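PDB 7LUU: subclass B3 metallo-beta-lactamase from Sphingobium indicum, which probably hydrolyses the beta-lactam ring of antibiotics at a two-zinc active site with a metal ligand unusual for its subclass. Local coordinates for residues K116-T121 with T138-V143; D261-A266 with G281-Y286. All blocks are in the same frame, centred on the assembly; numbering follows the deposited sequence.

Interaction 1 of 2, residues K116-T121 with T138-V143; sequences KFILST and TGATVV. With GOL (glycerol), chain P.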
ATOM      1  N   LYS A 116     -14.031  -3.989  -8.345  1.00 13.86           N
ATOM      2  CA  LYS A 116     -14.860  -4.538  -7.289  1.00 14.06           C
ATOM      3  C   LYS A 116     -14.265  -4.297  -5.904  1.00 17.37           C
ATOM      4  O   LYS A 116     -15.002  -4.243  -4.922  1.00 15.77           O
ATOM      5  CB  LYS A 116     -14.996  -6.056  -7.495  1.00 17.40           C
ATOM      6  CG  LYS A 116     -15.795  -6.368  -8.810  1.00 25.33           C
ATOM      7  CD  LYS A 116     -17.223  -5.770  -8.759  1.00 33.44           C
ATOM      8  CE  LYS A 116     -18.209  -5.839 -10.060  1.00 47.31           C
ATOM      9  NZ  LYS A 116     -18.848  -4.485 -10.520  1.00 39.78           N
ATOM     10  N   PHE A 117     -12.950  -4.244  -5.812  1.00 14.24           N
ATOM     11  CA  PHE A 117     -12.278  -4.093  -4.515  1.00 12.60           C
ATOM     12  C   PHE A 117     -11.108  -3.143  -4.678  1.00 12.12           C
ATOM     13  O   PHE A 117     -10.424  -3.162  -5.706  1.00 14.96           O
ATOM     14  CB  PHE A 117     -11.726  -5.425  -3.967  1.00 16.33           C
ATOM     15  CG  PHE A 117     -12.801  -6.409  -3.614  1.00 13.58           C
ATOM     16  CD1 PHE A 117     -13.536  -6.247  -2.445  1.00 14.94           C
ATOM     17  CD2 PHE A 117     -13.061  -7.465  -4.444  1.00 17.12           C
ATOM     18  CE1 PHE A 117     -14.550  -7.140  -2.137  1.00 18.98           C
ATOM     19  CE2 PHE A 117     -14.079  -8.364  -4.158  1.00 21.14           C
ATOM     20  CZ  PHE A 117     -14.824  -8.197  -2.972  1.00 20.21           C
ATOM     21  N   ILE A 118     -10.832  -2.365  -3.623  1.00 11.85           N
ATOM     22  CA  ILE A 118      -9.631  -1.550  -3.535  1.00 11.50           C
ATOM     23  C   ILE A 118      -8.931  -2.005  -2.258  1.00 14.42           C
ATOM     24  O   ILE A 118      -9.491  -1.879  -1.146  1.00 14.76           O
ATOM     25  CB  ILE A 118      -9.969  -0.041  -3.492  1.00 12.32           C
ATOM     26  CG1 ILE A 118     -10.707   0.414  -4.778  1.00 13.27           C
ATOM     27  CG2 ILE A 118      -8.660   0.793  -3.304  1.00 13.84           C
ATOM     28  CD1 ILE A 118     -11.501   1.748  -4.495  1.00 14.72           C
ATOM     29  N   LEU A 119      -7.726  -2.577  -2.403  1.00 11.07           N
ATOM     30  CA  LEU A 119      -6.964  -3.041  -1.225  1.00 10.91           C
ATOM     31  C   LEU A 119      -6.105  -1.882  -0.687  1.00 13.82           C
ATOM     32  O   LEU A 119      -5.581  -1.095  -1.452  1.00 16.30           O
ATOM     33  CB  LEU A 119      -6.058  -4.239  -1.607  1.00 14.23           C
ATOM     34  CG  LEU A 119      -6.784  -5.294  -2.472  1.00 12.70           C
ATOM     35  CD1 LEU A 119      -5.773  -6.454  -2.635  1.00 15.28           C
ATOM     36  CD2 LEU A 119      -8.089  -5.819  -1.913  1.00 12.67           C
ATOM     37  N   SER A 120      -5.965  -1.767   0.633  1.00 12.24           N
ATOM     38  CA  SER A 120      -5.229  -0.644   1.241  1.00 12.27           C
ATOM     39  C   SER A 120      -4.025  -1.154   2.042  1.00 14.46           C
ATOM     40  O   SER A 120      -4.209  -1.948   2.969  1.00 15.99           O
ATOM     41  CB  SER A 120      -6.173   0.162   2.144  1.00 14.12           C
ATOM     42  OG  SER A 120      -5.464   1.146   2.897  1.00 14.00           O
ATOM     43  N   THR A 121      -2.803  -0.662   1.705  1.00 11.29           N
ATOM     44  CA  THR A 121      -1.641  -1.078   2.480  1.00 11.16           C
ATOM     45  C   THR A 121      -1.528  -0.339   3.804  1.00 16.30           C
ATOM     46  O   THR A 121      -0.878  -0.853   4.742  1.00 17.12           O
ATOM     47  CB  THR A 121      -0.319  -0.877   1.696  1.00 10.66           C
ATOM     48  OG1 THR A 121      -0.124   0.498   1.301  1.00 13.99           O
ATOM     49  CG2 THR A 121      -0.259  -1.825   0.440  1.00 11.44           C
ATOM     50  N   THR A 138     -16.434   4.060  -8.522  1.00 14.77           N
ATOM     51  CA  THR A 138     -16.447   2.677  -9.039  1.00 17.27           C
ATOM     52  C   THR A 138     -17.476   1.765  -8.383  1.00 19.77           C
ATOM     53  O   THR A 138     -17.870   0.761  -9.005  1.00 22.96           O
ATOM     54  CB  THR A 138     -15.119   1.955  -8.860  1.00 17.18           C
ATOM     55  OG1 THR A 138     -14.785   1.833  -7.477  1.00 15.68           O
ATOM     56  CG2 THR A 138     -13.954   2.680  -9.563  1.00 16.76           C
ATOM     57  N   GLY A 139     -17.829   2.042  -7.142  1.00 16.68           N
ATOM     58  CA  GLY A 139     -18.667   1.196  -6.325  1.00 18.61           C
ATOM     59  C   GLY A 139     -17.907   0.103  -5.611  1.00 18.50           C
ATOM     60  O   GLY A 139     -18.534  -0.717  -4.915  1.00 19.80           O
ATOM     61  N   ALA A 140     -16.584   0.140  -5.679  1.00 14.54           N
ATOM     62  CA  ALA A 140     -15.763  -0.881  -5.057  1.00 13.71           C
ATOM     63  C   ALA A 140     -15.890  -0.865  -3.524  1.00 15.98           C
ATOM     64  O   ALA A 140     -16.058   0.182  -2.901  1.00 18.02           O
ATOM     65  CB  ALA A 140     -14.270  -0.703  -5.454  1.00 14.36           C
ATOM     66  N   THR A 141     -15.611  -2.036  -2.929  1.00 14.32           N
ATOM     67  CA  THR A 141     -15.446  -2.207  -1.503  1.00 16.92           C
ATOM     68  C   THR A 141     -13.973  -2.058  -1.166  1.00 16.80           C
ATOM     69  O   THR A 141     -13.139  -2.618  -1.867  1.00 13.71           O
ATOM     70  CB  THR A 141     -15.929  -3.601  -1.086  1.00 18.69           C
ATOM     71  OG1 THR A 141     -17.368  -3.565  -1.181  1.00 19.22           O
ATOM     72  CG2 THR A 141     -15.580  -3.880   0.420  1.00 21.06           C
ATOM     73  N   VAL A 142     -13.671  -1.310  -0.083  1.00 13.76           N
ATOM     74  CA  VAL A 142     -12.289  -1.090   0.329  1.00 14.95           C
ATOM     75  C   VAL A 142     -11.916  -2.156   1.320  1.00 17.05           C
ATOM     76  O   VAL A 142     -12.684  -2.431   2.261  1.00 17.14           O
ATOM     77  CB  VAL A 142     -12.139   0.319   0.944  1.00 13.83           C
ATOM     78  CG1 VAL A 142     -10.650   0.545   1.354  1.00 13.80           C
ATOM     79  CG2 VAL A 142     -12.538   1.321  -0.089  1.00 15.71           C
ATOM     80  N   VAL A 143     -10.718  -2.708   1.169  1.00 12.75           N
ATOM     81  CA  VAL A 143     -10.318  -3.881   1.953  1.00 15.44           C
ATOM     82  C   VAL A 143      -9.058  -3.541   2.708  1.00 13.55           C
ATOM     83  O   VAL A 143      -8.113  -3.018   2.115  1.00 12.75           O
ATOM     84  CB  VAL A 143     -10.043  -5.074   1.025  1.00 13.65           C
ATOM     85  CG1 VAL A 143      -9.710  -6.283   1.892  1.00 16.75           C
ATOM     86  CG2 VAL A 143     -11.239  -5.379   0.089  1.00 15.25           C
TER
HETATM   87  C1  GOL P 315     -18.785  -5.615  -4.809  1.00 67.43           C
HETATM   88  O1  GOL P 315     -17.378  -5.748  -4.631  1.00 49.22           O
HETATM   89  C2  GOL P 315     -19.137  -4.635  -6.041  1.00 70.42           C
HETATM   90  O2  GOL P 315     -18.221  -3.615  -6.252  1.00 68.52           O
HETATM   91  C3  GOL P 315     -20.622  -4.100  -5.844  1.00 69.66           C
HETATM   92  O3  GOL P 315     -21.121  -3.823  -7.134  1.00 64.58           O
HETATM   93  O   HOH W   1     -17.818  -2.037  -8.594  1.00 28.14           O
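Phe117 and Leu119 meet Thr141 and Val143 on one face of two parallel strands, the neighbouring 115-119 and 141-144 of the first sheet in the metallo-beta-lactamase alpha-beta/beta-alpha sandwich. Helix 131-138 lies on the route between them, as in a right-handed beta-alpha-beta crossover. Phe117 runs alongside Thr141, both pointing the same way, with CD1 of the ring 3.8 Å from Thr141 CB. Its approach to Val143 is oblique: CG2 of Val143 comes within 3.5 Å of Phe117 CD1. Val143 holds CG1 anti to its backbone N (chi1 -177°), which leaves CG2 beside that N and directed at the ring. Leu119 lies parallel to Val143 and leans its tip toward it, CD2 reaching 3.6 Å from Val143 CB. Strand 184-187 of the second sheet covers this face through Leu185 and Ile187, and Trp207 packs on Leu119 and Val143. On the other face Ile118 lays CG1 against Ala140 CB, while Ile131 and Leu134 of the crossover helix cover it. The backbones are joined by four N-H...O bonds in parallel register, in which Ile118 uses both its N and its O. After Ser120, whose N binds Val143 O, the chain leads directly to the zinc ligands Glu122 and His124. At the opposite end Thr138 forms an ST turn, OG1 accepting from Ala140 N and also bonded to Leu134 O. Here a glycerol, probably from the crystallisation liquor, bridges the segments: its O2 donates to Gly139 O, while O1 stands 3.9 Å above one face of the Phe117 ring, toward the rim, and donates to Lys116 O at 2.8 Å.

Interaction 2 of 2, residues D261-A266 with G281-Y286; sequences DILISA and GACRSY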
ATOM      1  N   ASP A 261       8.332 -13.690  -6.423  1.00 15.75           N
ATOM      2  CA  ASP A 261       8.994 -13.573  -7.701  1.00 17.12           C
ATOM      3  C   ASP A 261       9.027 -12.129  -8.187  1.00 15.55           C
ATOM      4  O   ASP A 261       9.895 -11.745  -9.000  1.00 16.02           O
ATOM      5  CB  ASP A 261       8.232 -14.386  -8.723  1.00 18.96           C
ATOM      6  CG  ASP A 261       8.342 -15.876  -8.481  1.00 23.28           C
ATOM      7  OD1 ASP A 261       9.486 -16.374  -8.264  1.00 21.71           O
ATOM      8  OD2 ASP A 261       7.248 -16.520  -8.414  1.00 21.15           O
ATOM      9  N   ILE A 262       8.028 -11.334  -7.770  1.00 15.15           N
ATOM     10  CA  ILE A 262       7.945  -9.953  -8.182  1.00 14.18           C
ATOM     11  C   ILE A 262       7.600  -9.164  -6.930  1.00 15.52           C
ATOM     12  O   ILE A 262       6.670  -9.554  -6.211  1.00 14.46           O
ATOM     13  CB  ILE A 262       6.874  -9.759  -9.258  1.00 14.46           C
ATOM     14  CG1 ILE A 262       7.374 -10.359 -10.559  1.00 16.85           C
ATOM     15  CG2 ILE A 262       6.562  -8.202  -9.470  1.00 17.50           C
ATOM     16  CD1 ILE A 262       6.249 -10.324 -11.653  1.00 17.19           C
ATOM     17  N   LEU A 263       8.331  -8.060  -6.686  1.00 13.40           N
ATOM     18  CA  LEU A 263       8.070  -7.179  -5.534  1.00 13.53           C
ATOM     19  C   LEU A 263       7.673  -5.812  -6.055  1.00 12.75           C
ATOM     20  O   LEU A 263       8.437  -5.174  -6.804  1.00 12.72           O
ATOM     21  CB  LEU A 263       9.358  -7.063  -4.675  1.00 13.15           C
ATOM     22  CG  LEU A 263       9.265  -5.947  -3.614  1.00 14.16           C
ATOM     23  CD1 LEU A 263       8.146  -6.234  -2.579  1.00 18.55           C
ATOM     24  CD2 LEU A 263      10.610  -5.762  -2.957  1.00 15.33           C
ATOM     25  N   ILE A 264       6.472  -5.369  -5.697  1.00 12.57           N
ATOM     26  CA  ILE A 264       6.036  -3.980  -5.947  1.00 13.64           C
ATOM     27  C   ILE A 264       6.019  -3.301  -4.596  1.00 14.37           C
ATOM     28  O   ILE A 264       5.295  -3.752  -3.714  1.00 16.47           O
ATOM     29  CB  ILE A 264       4.629  -3.930  -6.559  1.00 12.69           C
ATOM     30  CG1 ILE A 264       4.594  -4.620  -7.925  1.00 13.53           C
ATOM     31  CG2 ILE A 264       4.179  -2.432  -6.707  1.00 14.78           C
ATOM     32  CD1 ILE A 264       3.164  -5.012  -8.352  1.00 14.13           C
ATOM     33  N   SER A 265       6.819  -2.238  -4.416  1.00 12.32           N
ATOM     34  CA  SER A 265       6.865  -1.515  -3.116  1.00 11.97           C
ATOM     35  C   SER A 265       5.913  -0.309  -3.177  1.00 12.97           C
ATOM     36  O   SER A 265       5.929   0.423  -4.156  1.00 13.85           O
ATOM     37  CB  SER A 265       8.330  -1.030  -2.915  1.00 15.19           C
ATOM     38  OG  SER A 265       8.389  -0.114  -1.839  1.00 21.68           O
ATOM     39  N   ALA A 266       5.114  -0.074  -2.124  1.00 12.25           N
ATOM     40  CA  ALA A 266       4.204   1.097  -2.105  1.00 14.05           C
ATOM     41  C   ALA A 266       4.902   2.408  -2.524  1.00 14.57           C
ATOM     42  O   ALA A 266       4.385   3.153  -3.361  1.00 14.41           O
ATOM     43  CB  ALA A 266       3.627   1.275  -0.709  1.00 11.89           C
ATOM     44  N   GLY A 281      14.990 -13.486  -3.879  1.00 17.35           N
ATOM     45  CA  GLY A 281      15.582 -12.644  -2.855  1.00 18.61           C
ATOM     46  C   GLY A 281      14.977 -11.237  -2.719  1.00 18.02           C
ATOM     47  O   GLY A 281      15.348 -10.500  -1.803  1.00 19.09           O
ATOM     48  N   ALA A 282      14.049 -10.841  -3.596  1.00 18.02           N
ATOM     49  CA  ALA A 282      13.634  -9.421  -3.595  1.00 16.07           C
ATOM     50  C   ALA A 282      12.979  -9.011  -2.284  1.00 18.18           C
ATOM     51  O   ALA A 282      13.256  -7.934  -1.720  1.00 17.20           O
ATOM     52  CB  ALA A 282      12.674  -9.170  -4.760  1.00 16.94           C
ATOM     53  N   CYS A 283      12.035  -9.837  -1.797  1.00 16.92           N
ATOM     54  CA  CYS A 283      11.348  -9.451  -0.580  1.00 16.09           C
ATOM     55  C   CYS A 283      12.285  -9.506   0.604  1.00 18.25           C
ATOM     56  O   CYS A 283      12.148  -8.702   1.529  1.00 16.78           O
ATOM     57  CB  CYS A 283      10.148 -10.369  -0.336  1.00 15.50           C
ATOM     58  SG  CYS A 283       8.726  -9.998  -1.457  1.00 20.88           S
ATOM     59  N   ARG A 284      13.192 -10.466   0.617  1.00 17.50           N
ATOM     60  CA  ARG A 284      14.158 -10.537   1.717  1.00 18.98           C
ATOM     61  C   ARG A 284      15.046  -9.294   1.757  1.00 20.41           C
ATOM     62  O   ARG A 284      15.295  -8.747   2.836  1.00 19.25           O
ATOM     63  CB  ARG A 284      14.984 -11.832   1.625  1.00 22.99           C
ATOM     64  CG  ARG A 284      14.162 -13.023   2.163  1.00 27.00           C
ATOM     65  CD  ARG A 284      14.974 -14.346   2.135  1.00 32.36           C
ATOM     66  NE  ARG A 284      15.201 -14.855   0.781  1.00 36.88           N
ATOM     67  CZ  ARG A 284      14.306 -15.521   0.031  1.00 36.57           C
ATOM     68  NH1 ARG A 284      13.029 -15.785   0.463  1.00 30.13           N
ATOM     69  NH2 ARG A 284      14.694 -15.920  -1.190  1.00 34.57           N
ATOM     70  N   SER A 285      15.511  -8.827   0.592  1.00 18.35           N
ATOM     71  CA  SER A 285      16.318  -7.595   0.541  1.00 18.64           C
ATOM     72  C   SER A 285      15.535  -6.392   1.014  1.00 18.01           C
ATOM     73  O   SER A 285      16.092  -5.500   1.681  1.00 18.87           O
ATOM     74  CB  SER A 285      16.837  -7.369  -0.873  1.00 20.72           C
ATOM     75  OG  SER A 285      17.771  -8.426  -1.141  1.00 27.86           O
ATOM     76  N   TYR A 286      14.278  -6.315   0.610  1.00 15.04           N
ATOM     77  CA  TYR A 286      13.421  -5.215   1.031  1.00 15.55           C
ATOM     78  C   TYR A 286      13.328  -5.177   2.549  1.00 19.33           C
ATOM     79  O   TYR A 286      13.396  -4.108   3.163  1.00 17.01           O
ATOM     80  CB  TYR A 286      12.051  -5.398   0.389  1.00 16.17           C
ATOM     81  CG  TYR A 286      10.980  -4.334   0.642  1.00 13.09           C
ATOM     82  CD1 TYR A 286      11.043  -3.094   0.018  1.00 16.67           C
ATOM     83  CD2 TYR A 286       9.945  -4.578   1.555  1.00 14.98           C
ATOM     84  CE1 TYR A 286      10.033  -2.136   0.219  1.00 19.15           C
ATOM     85  CE2 TYR A 286       8.942  -3.632   1.774  1.00 15.68           C
ATOM     86  CZ  TYR A 286       9.014  -2.418   1.135  1.00 16.37           C
ATOM     87  OH  TYR A 286       8.015  -1.501   1.269  1.00 16.76           O
TER
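Leu263 and Tyr286 both carry CG anti to the backbone N (chi1 169° and -178°), and these torsions send the leucine branches out from strand 262-265 and, from one turn into helix 282-300, carry the phenol forward along the strand toward Ser265. The two side chains cross at about a right angle. Leu263 CD2 lies 3.7 Å from Tyr286 CB and also approaches ring atoms CG and CD1 obliquely. The same methyl sits 3.6 Å from Ala282 O, a carbonyl already engaged by Tyr286 N within the helix. The other branch, CD1, touches Cys283 SG at 4.0 Å, and nearer the backbone Leu263 CB meets Ala282 CB. Leu263 thus touches Ala282, Cys283 and Tyr286, packing the helix against one face of the second sheet of the alpha-beta/beta-alpha sandwich. Cys283 is linked to Cys260 by a disulfide, so the start of the helix is covalently tied to the residue just before the strand segment. Gly281 occupies the N-cap position, and its carbonyl accepts from Ser285 N. Farther along the strand, Ser265 presents OG to the far half of the phenol, 3.3 Å from Tyr286 CE1, in an oblique approach. Helix 242-257 adds Met255 against both Cys283 and Tyr286, while Ala223 of strand 216-223 touches Leu263 and Tyr286. The hydroxyls of Ser265 and Tyr286 have clear backbone partners outside the contact, His267 O and Ser224 O respectively. Since His267 is a zinc ligand, the serine bond probably helps to position its backbone as a second-shell contact. With both hydroxyls satisfied in this way, the chemistry implies that the helix is held to the strand chiefly by apolar packing and the disulfide.

Overall arrangement
From the N terminus, the chain first passes through four strands of the first sheet and reaches interaction 1, which closes a short, largely helical loop carrying the zinc ligands Glu122, His124, Asp126 and His127. It then crosses into the second sheet, contributes His200, and arrives at interaction 2, which closes a loop without helix that holds His267. The two loops follow in series, neither enclosing nor crossing the other. The centres of interactions 1 and 2 are 23 Å apart, on opposite sides of the chain's centre. Interaction 1 joins adjacent strands of the first sheet, whereas interaction 2 fastens the C-terminal helix to the second, and 116-121 and 261-266 both lead toward the two-zinc site.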